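Local coordinates for probable flavin reductase (PDB 3RH7), which probably reduces flavins such as riboflavin with NADPH, and binds FMN in a split-barrel domain, at residues P60-C65 with F82-L87; E129-D134 with R147-E152. One frame throughout, in Å; residues are numbered along the deposited sequence.

Contact 1 (P60-C65 with F82-L87); sequences PLLLVC and FAINVL. With FMN (flavin mononucleotide), chain G.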
loop_
_atom_site.group_PDB
_atom_site.type_symbol
_atom_site.label_atom_id
_atom_site.label_comp_id
_atom_site.label_asym_id
_atom_site.label_seq_id
_atom_site.Cartn_x
_atom_site.Cartn_y
_atom_site.Cartn_z
ATOM N N PRO A 60 21.963 9.219 0.252
ATOM C CA PRO A 60 20.676 8.773 -0.303
ATOM C C PRO A 60 20.765 7.359 -0.857
ATOM O O PRO A 60 21.377 7.159 -1.898
ATOM C CB PRO A 60 20.399 9.789 -1.413
ATOM C CG PRO A 60 21.320 10.892 -1.185
ATOM C CD PRO A 60 22.518 10.321 -0.550
ATOM N N LEU A 61 20.197 6.371 -0.136
ATOM C CA LEU A 61 20.251 4.970 -0.556
ATOM C C LEU A 61 18.886 4.357 -0.729
ATOM O O LEU A 61 17.950 4.617 0.033
ATOM C CB LEU A 61 21.100 4.124 0.384
ATOM C CG LEU A 61 22.583 4.450 0.335
ATOM C CD1 LEU A 61 23.319 3.797 1.476
ATOM C CD2 LEU A 61 23.180 4.091 -1.016
ATOM N N LEU A 62 18.800 3.518 -1.752
ATOM C CA LEU A 62 17.591 2.882 -2.250
ATOM C C LEU A 62 17.883 1.399 -2.578
ATOM O O LEU A 62 19.042 1.024 -2.807
ATOM C CB LEU A 62 17.268 3.711 -3.478
ATOM C CG LEU A 62 16.112 3.454 -4.312
ATOM C CD1 LEU A 62 15.545 4.788 -4.767
ATOM C CD2 LEU A 62 16.542 2.606 -5.501
ATOM N N LEU A 63 16.830 0.561 -2.584
ATOM C CA LEU A 63 16.933 -0.894 -2.762
ATOM C C LEU A 63 15.854 -1.432 -3.692
ATOM O O LEU A 63 14.729 -0.936 -3.673
ATOM C CB LEU A 63 16.722 -1.486 -1.362
ATOM C CG LEU A 63 16.971 -2.931 -1.091
ATOM C CD1 LEU A 63 17.618 -3.070 0.235
ATOM C CD2 LEU A 63 15.684 -3.704 -1.074
ATOM N N VAL A 64 16.169 -2.486 -4.449
ATOM C CA VAL A 64 15.199 -3.149 -5.328
ATOM C C VAL A 64 15.709 -4.569 -5.579
ATOM O O VAL A 64 16.928 -4.784 -5.592
ATOM C CB VAL A 64 14.853 -2.363 -6.626
ATOM C CG1 VAL A 64 15.936 -2.471 -7.689
ATOM C CG2 VAL A 64 13.500 -2.776 -7.182
ATOM N N CYS A 65 14.796 -5.541 -5.712
ATOM C CA CYS A 65 15.244 -6.922 -5.897
ATOM C C CYS A 65 14.886 -7.447 -7.280
ATOM O O CYS A 65 13.755 -7.263 -7.741
ATOM C CB CYS A 65 14.695 -7.826 -4.797
ATOM S SG CYS A 65 14.924 -7.166 -3.123
ATOM N N PHE A 82 20.878 3.101 -12.985
ATOM C CA PHE A 82 19.497 2.679 -13.186
ATOM C C PHE A 82 18.524 3.745 -12.639
ATOM O O PHE A 82 18.961 4.683 -11.987
ATOM C CB PHE A 82 19.248 1.308 -12.575
ATOM C CG PHE A 82 19.267 1.243 -11.076
ATOM C CD1 PHE A 82 20.462 1.092 -10.387
ATOM C CD2 PHE A 82 18.086 1.288 -10.348
ATOM C CE1 PHE A 82 20.480 1.022 -8.994
ATOM C CE2 PHE A 82 18.104 1.234 -8.956
ATOM C CZ PHE A 82 19.298 1.083 -8.290
ATOM N N ALA A 83 17.229 3.618 -12.933
ATOM C CA ALA A 83 16.227 4.549 -12.440
ATOM C C ALA A 83 15.022 3.811 -11.899
ATOM O O ALA A 83 14.644 2.765 -12.422
ATOM C CB ALA A 83 15.803 5.521 -13.530
ATOM N N ILE A 84 14.413 4.360 -10.855
ATOM C CA ILE A 84 13.218 3.766 -10.269
ATOM C C ILE A 84 12.013 4.658 -10.585
ATOM O O ILE A 84 11.975 5.804 -10.133
ATOM C CB ILE A 84 13.422 3.542 -8.752
ATOM C CG1 ILE A 84 14.412 2.391 -8.482
ATOM C CG2 ILE A 84 12.098 3.363 -8.010
ATOM C CD1 ILE A 84 13.928 0.999 -8.692
ATOM N N ASN A 85 11.040 4.148 -11.371
ATOM C CA ASN A 85 9.837 4.939 -11.677
ATOM C C ASN A 85 8.654 4.448 -10.821
ATOM O O ASN A 85 8.129 3.350 -11.083
ATOM C CB ASN A 85 9.484 4.876 -13.173
ATOM C CG ASN A 85 10.422 5.617 -14.075
ATOM O OD1 ASN A 85 10.267 6.811 -14.297
ATOM N ND2 ASN A 85 11.360 4.914 -14.676
ATOM N N VAL A 86 8.264 5.247 -9.777
ATOM C CA VAL A 86 7.144 4.944 -8.850
ATOM C C VAL A 86 5.853 5.350 -9.623
ATOM O O VAL A 86 5.579 6.536 -9.815
ATOM C CB VAL A 86 7.341 5.651 -7.466
ATOM C CG1 VAL A 86 6.218 5.357 -6.494
ATOM C CG2 VAL A 86 8.672 5.268 -6.844
ATOM N N LEU A 87 5.145 4.354 -10.162
ATOM C CA LEU A 87 3.978 4.571 -11.018
ATOM C C LEU A 87 2.794 5.241 -10.310
ATOM O O LEU A 87 2.611 5.043 -9.119
ATOM C CB LEU A 87 3.522 3.237 -11.613
ATOM C CG LEU A 87 4.532 2.433 -12.428
ATOM C CD1 LEU A 87 3.899 1.165 -12.895
ATOM C CD2 LEU A 87 5.059 3.222 -13.653
HETATM N N1 FMN G . 10.298 -9.252 -10.820
HETATM C C2 FMN G . 11.494 -9.155 -10.126
HETATM O O2 FMN G . 12.515 -9.703 -10.577
HETATM N N3 FMN G . 11.537 -8.377 -8.973
HETATM C C4 FMN G . 10.455 -7.712 -8.367
HETATM O O4 FMN G . 10.516 -7.018 -7.348
HETATM C C4A FMN G . 9.125 -7.888 -9.106
HETATM N N5 FMN G . 8.039 -7.300 -8.630
HETATM C C5A FMN G . 6.837 -7.374 -9.377
HETATM C C6 FMN G . 5.704 -6.690 -8.816
HETATM C C7 FMN G . 4.449 -6.636 -9.488
HETATM C C7M FMN G . 3.295 -5.897 -8.876
HETATM C C8 FMN G . 4.338 -7.301 -10.732
HETATM C C8M FMN G . 3.053 -7.273 -11.456
HETATM C C9 FMN G . 5.451 -8.019 -11.311
HETATM C C9A FMN G . 6.736 -8.098 -10.661
HETATM N N10 FMN G . 7.912 -8.781 -11.196
HETATM C C10 FMN G . 9.136 -8.694 -10.440
HETATM C "C1'" FMN G . 7.836 -9.531 -12.511
HETATM C "C2'" FMN G . 8.752 -8.866 -13.630
HETATM O "O2'" FMN G . 8.445 -7.518 -13.993
HETATM C "C3'" FMN G . 9.046 -9.588 -14.974
HETATM O "O3'" FMN G . 8.110 -10.624 -15.323
HETATM C "C4'" FMN G . 10.547 -9.942 -15.224
HETATM O "O4'" FMN G . 11.370 -10.261 -14.044
HETATM C "C5'" FMN G . 11.166 -8.838 -16.050
HETATM O "O5'" FMN G . 11.046 -9.325 -17.375
HETATM P P FMN G . 12.385 -9.985 -18.066
HETATM O O1P FMN G . 13.473 -8.990 -17.456
HETATM O O2P FMN G . 12.230 -9.908 -19.630
HETATM O O3P FMN G . 12.509 -11.500 -17.767
#
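L62 holds CG anti to its backbone N (chi1 -179°), while I84 turns CG1 beside its own N and anti to the carbonyl carbon (chi1 -71°), so the two chains reach toward each other tip to tip. L62 CD2 meets I84 CG1 at 3.7 Å. The same methyl also lies 4.0 Å from F82 CE2, the two side chains sliding past each other in opposite directions and the methyl coming obliquely to the ring. F82 stands in the crowded position between its N and carbonyl carbon. Two residues on from L62, V64 puts CG1 in that crowded position and CG2 anti to N; I84 CD1 is set end-on against this fork, 4.1 Å from V64 CB and about as far from both methyls. CG1 also lies 4.5 Å from F82 CE2. The strands 61-65 and 82-86 cross at 82° with their axes 9.5 Å apart, too far and too steeply crossed for backbone pairing, so the contact rests on apolar side chains: leucine and isoleucine supply reach, phenylalanine supplies breadth, and the short branched valine suits an extended strand. Strands that cross nearly at right angles and meet through buried hydrocarbon are consistent with two walls of the FMN-binding split barrel packing across its interior. Past V64 the strand serves the ligand, for FMN N3 donates to the main-chain O of C65 at 2.8 Å, a bond that depends on the backbone rather than on the thiol. L63 points the other way and packs on L63 of the second subunit. Within the barrel, V35 of strand 30-38 touches both V64 and I84, F52 of strand 44-56 touches L62 and I84, F128 and C130 of strand 126-138 touch L62, and I144 of strand 141-153 touches F82.

Contact 2 (E129-D134 with R147-E152); sequences ECSMQD and RVTAFE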
loop_
_atom_site.group_PDB
_atom_site.type_symbol
_atom_site.label_atom_id
_atom_site.label_comp_id
_atom_site.label_asym_id
_atom_site.label_seq_id
_atom_site.Cartn_x
_atom_site.Cartn_y
_atom_site.Cartn_z
ATOM N N GLU A 129 16.917 8.701 -10.146
ATOM C CA GLU A 129 18.083 8.338 -10.947
ATOM C C GLU A 129 19.149 7.823 -9.999
ATOM O O GLU A 129 19.508 8.508 -9.034
ATOM C CB GLU A 129 18.601 9.532 -11.763
ATOM C CG GLU A 129 17.866 9.726 -13.065
ATOM C CD GLU A 129 18.692 10.438 -14.109
ATOM O OE1 GLU A 129 18.694 11.693 -14.113
ATOM O OE2 GLU A 129 19.346 9.732 -14.916
ATOM N N CYS A 130 19.621 6.609 -10.245
ATOM C CA CYS A 130 20.571 5.946 -9.364
ATOM C C CYS A 130 21.871 5.577 -10.062
ATOM O O CYS A 130 22.032 5.702 -11.274
ATOM C CB CYS A 130 19.929 4.715 -8.724
ATOM S SG CYS A 130 18.610 5.094 -7.533
ATOM N N SER A 131 22.825 5.219 -9.226
ATOM C CA SER A 131 24.131 4.701 -9.533
ATOM C C SER A 131 24.255 3.479 -8.663
ATOM O O SER A 131 23.961 3.572 -7.467
ATOM C CB SER A 131 25.209 5.738 -9.248
ATOM O OG SER A 131 25.441 5.887 -7.858
HETATM N N MSE A 132 24.593 2.325 -9.252
HETATM C CA MSE A 132 24.710 1.095 -8.500
HETATM C C MSE A 132 25.865 1.121 -7.532
HETATM O O MSE A 132 26.993 1.448 -7.912
HETATM C CB MSE A 132 24.857 -0.084 -9.420
HETATM C CG MSE A 132 23.612 -0.904 -9.462
HETATM SE SE MSE A 132 23.652 -2.163 -10.919
HETATM C CE MSE A 132 22.002 -1.776 -11.784
ATOM N N GLN A 133 25.556 0.838 -6.260
ATOM C CA GLN A 133 26.533 0.783 -5.195
ATOM C C GLN A 133 26.988 -0.653 -5.112
ATOM O O GLN A 133 28.136 -0.954 -5.429
ATOM C CB GLN A 133 25.946 1.285 -3.866
ATOM C CG GLN A 133 25.911 2.793 -3.740
ATOM C CD GLN A 133 26.914 3.361 -2.755
ATOM O OE1 GLN A 133 27.507 4.427 -2.996
ATOM N NE2 GLN A 133 27.092 2.703 -1.602
ATOM N N ASP A 134 26.055 -1.561 -4.809
ATOM C CA ASP A 134 26.369 -2.970 -4.664
ATOM C C ASP A 134 25.214 -3.843 -5.164
ATOM O O ASP A 134 24.087 -3.375 -5.292
ATOM C CB ASP A 134 26.686 -3.270 -3.180
ATOM C CG ASP A 134 27.416 -4.583 -2.897
ATOM O OD1 ASP A 134 28.233 -5.009 -3.748
ATOM O OD2 ASP A 134 27.227 -5.146 -1.785
ATOM N N ARG A 147 22.528 4.590 -5.256
ATOM C CA ARG A 147 22.701 5.888 -4.628
ATOM C C ARG A 147 21.940 6.883 -5.482
ATOM O O ARG A 147 22.210 6.978 -6.681
ATOM C CB ARG A 147 24.182 6.260 -4.465
ATOM C CG ARG A 147 24.432 7.341 -3.419
ATOM C CD ARG A 147 25.716 8.114 -3.688
ATOM N NE ARG A 147 26.038 9.069 -2.618
ATOM C CZ ARG A 147 25.550 10.308 -2.516
ATOM N NH1 ARG A 147 24.682 10.768 -3.415
ATOM N NH2 ARG A 147 25.909 11.088 -1.504
ATOM N N VAL A 148 20.943 7.576 -4.892
ATOM C CA VAL A 148 20.124 8.556 -5.613
ATOM C C VAL A 148 21.010 9.727 -6.056
ATOM O O VAL A 148 21.638 10.404 -5.223
ATOM C CB VAL A 148 18.895 9.047 -4.810
ATOM C CG1 VAL A 148 18.036 9.986 -5.637
ATOM C CG2 VAL A 148 18.055 7.888 -4.329
ATOM N N THR A 149 21.095 9.906 -7.379
ATOM C CA THR A 149 21.867 10.962 -8.016
ATOM C C THR A 149 20.922 12.146 -8.309
ATOM O O THR A 149 21.335 13.304 -8.215
ATOM C CB THR A 149 22.592 10.431 -9.286
ATOM O OG1 THR A 149 21.696 10.319 -10.406
ATOM C CG2 THR A 149 23.328 9.116 -9.047
ATOM N N ALA A 150 19.651 11.841 -8.653
ATOM C CA ALA A 150 18.601 12.818 -8.976
ATOM C C ALA A 150 17.224 12.215 -8.669
ATOM O O ALA A 150 17.074 10.987 -8.668
ATOM C CB ALA A 150 18.691 13.214 -10.441
ATOM N N PHE A 151 16.221 13.070 -8.396
ATOM C CA PHE A 151 14.862 12.597 -8.113
ATOM C C PHE A 151 13.819 13.702 -8.346
ATOM O O PHE A 151 14.156 14.890 -8.486
ATOM C CB PHE A 151 14.735 12.029 -6.680
ATOM C CG PHE A 151 14.852 13.046 -5.571
ATOM C CD1 PHE A 151 16.100 13.402 -5.056
ATOM C CD2 PHE A 151 13.720 13.644 -5.032
ATOM C CE1 PHE A 151 16.207 14.351 -4.036
ATOM C CE2 PHE A 151 13.829 14.572 -4.000
ATOM C CZ PHE A 151 15.070 14.936 -3.525
ATOM N N GLU A 152 12.544 13.292 -8.364
ATOM C CA GLU A 152 11.419 14.202 -8.523
ATOM C C GLU A 152 10.216 13.578 -7.886
ATOM O O GLU A 152 10.054 12.364 -7.958
ATOM C CB GLU A 152 11.158 14.505 -9.994
ATOM C CG GLU A 152 10.638 15.895 -10.264
ATOM C CD GLU A 152 10.972 16.337 -11.677
ATOM O OE1 GLU A 152 10.358 15.797 -12.629
ATOM O OE2 GLU A 152 11.881 17.184 -11.835
#
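E129 opens the pairing with its backbone: its N donates to A150 O at 2.7 Å from above the carbonyl plane, and its O receives T149 N at 2.7 Å, nearly along the C=O axis. A weak bond from A150 N reaches the same oxygen, so T149 and A150 face E129 as a classic beta bulge where the strand turns a corner. E129 CB rests 3.9 Å from A150 CB, and OE2 beyond accepts a hydrogen bond from D116 N. C130 sends SG to the opposite face, 4.3 Å from V148 CG2, a small apolar group suited to the buried side. S131 and R147 pair more loosely: R147 N donates to S131 O at 2.8 Å, in the carbonyl plane, while the return bond from S131 N is longer and bent. S131 CB rests 3.9 Å from T149 CG2; an alanine at T149 removes this packing and the weak OG1 bond to D116 OD2, and would probably leave the corner less firmly held. Q133, bent at its second torsion, lies alongside R147, CG 3.9 Å from the arginine CB. Main-chain amides provide the polar grip between these hairpin strands, while the side chains mainly contribute aliphatic contact.

Contacts 1 and 2 lie in one curled antiparallel sheet, their centres about 8 Å apart, and each strand of contact 1 adjoins a strand of contact 2. A probable hydrogen bond joins F82 O to C130 N at 2.7 Å, and another joins P60 O to V148 N at 3.1 Å. F82 CD1 also packs on CE of M132, so the 126-138 strand of the hairpin lies directly beside the buried layer of contact 1. Contact 1 alone reaches FMN, through C65, with V64 about 4 Å, side chain to side chain, from A49 of the FMN site; contact 2 lies away from it. F16 of the second subunit packs on both P60 and V148.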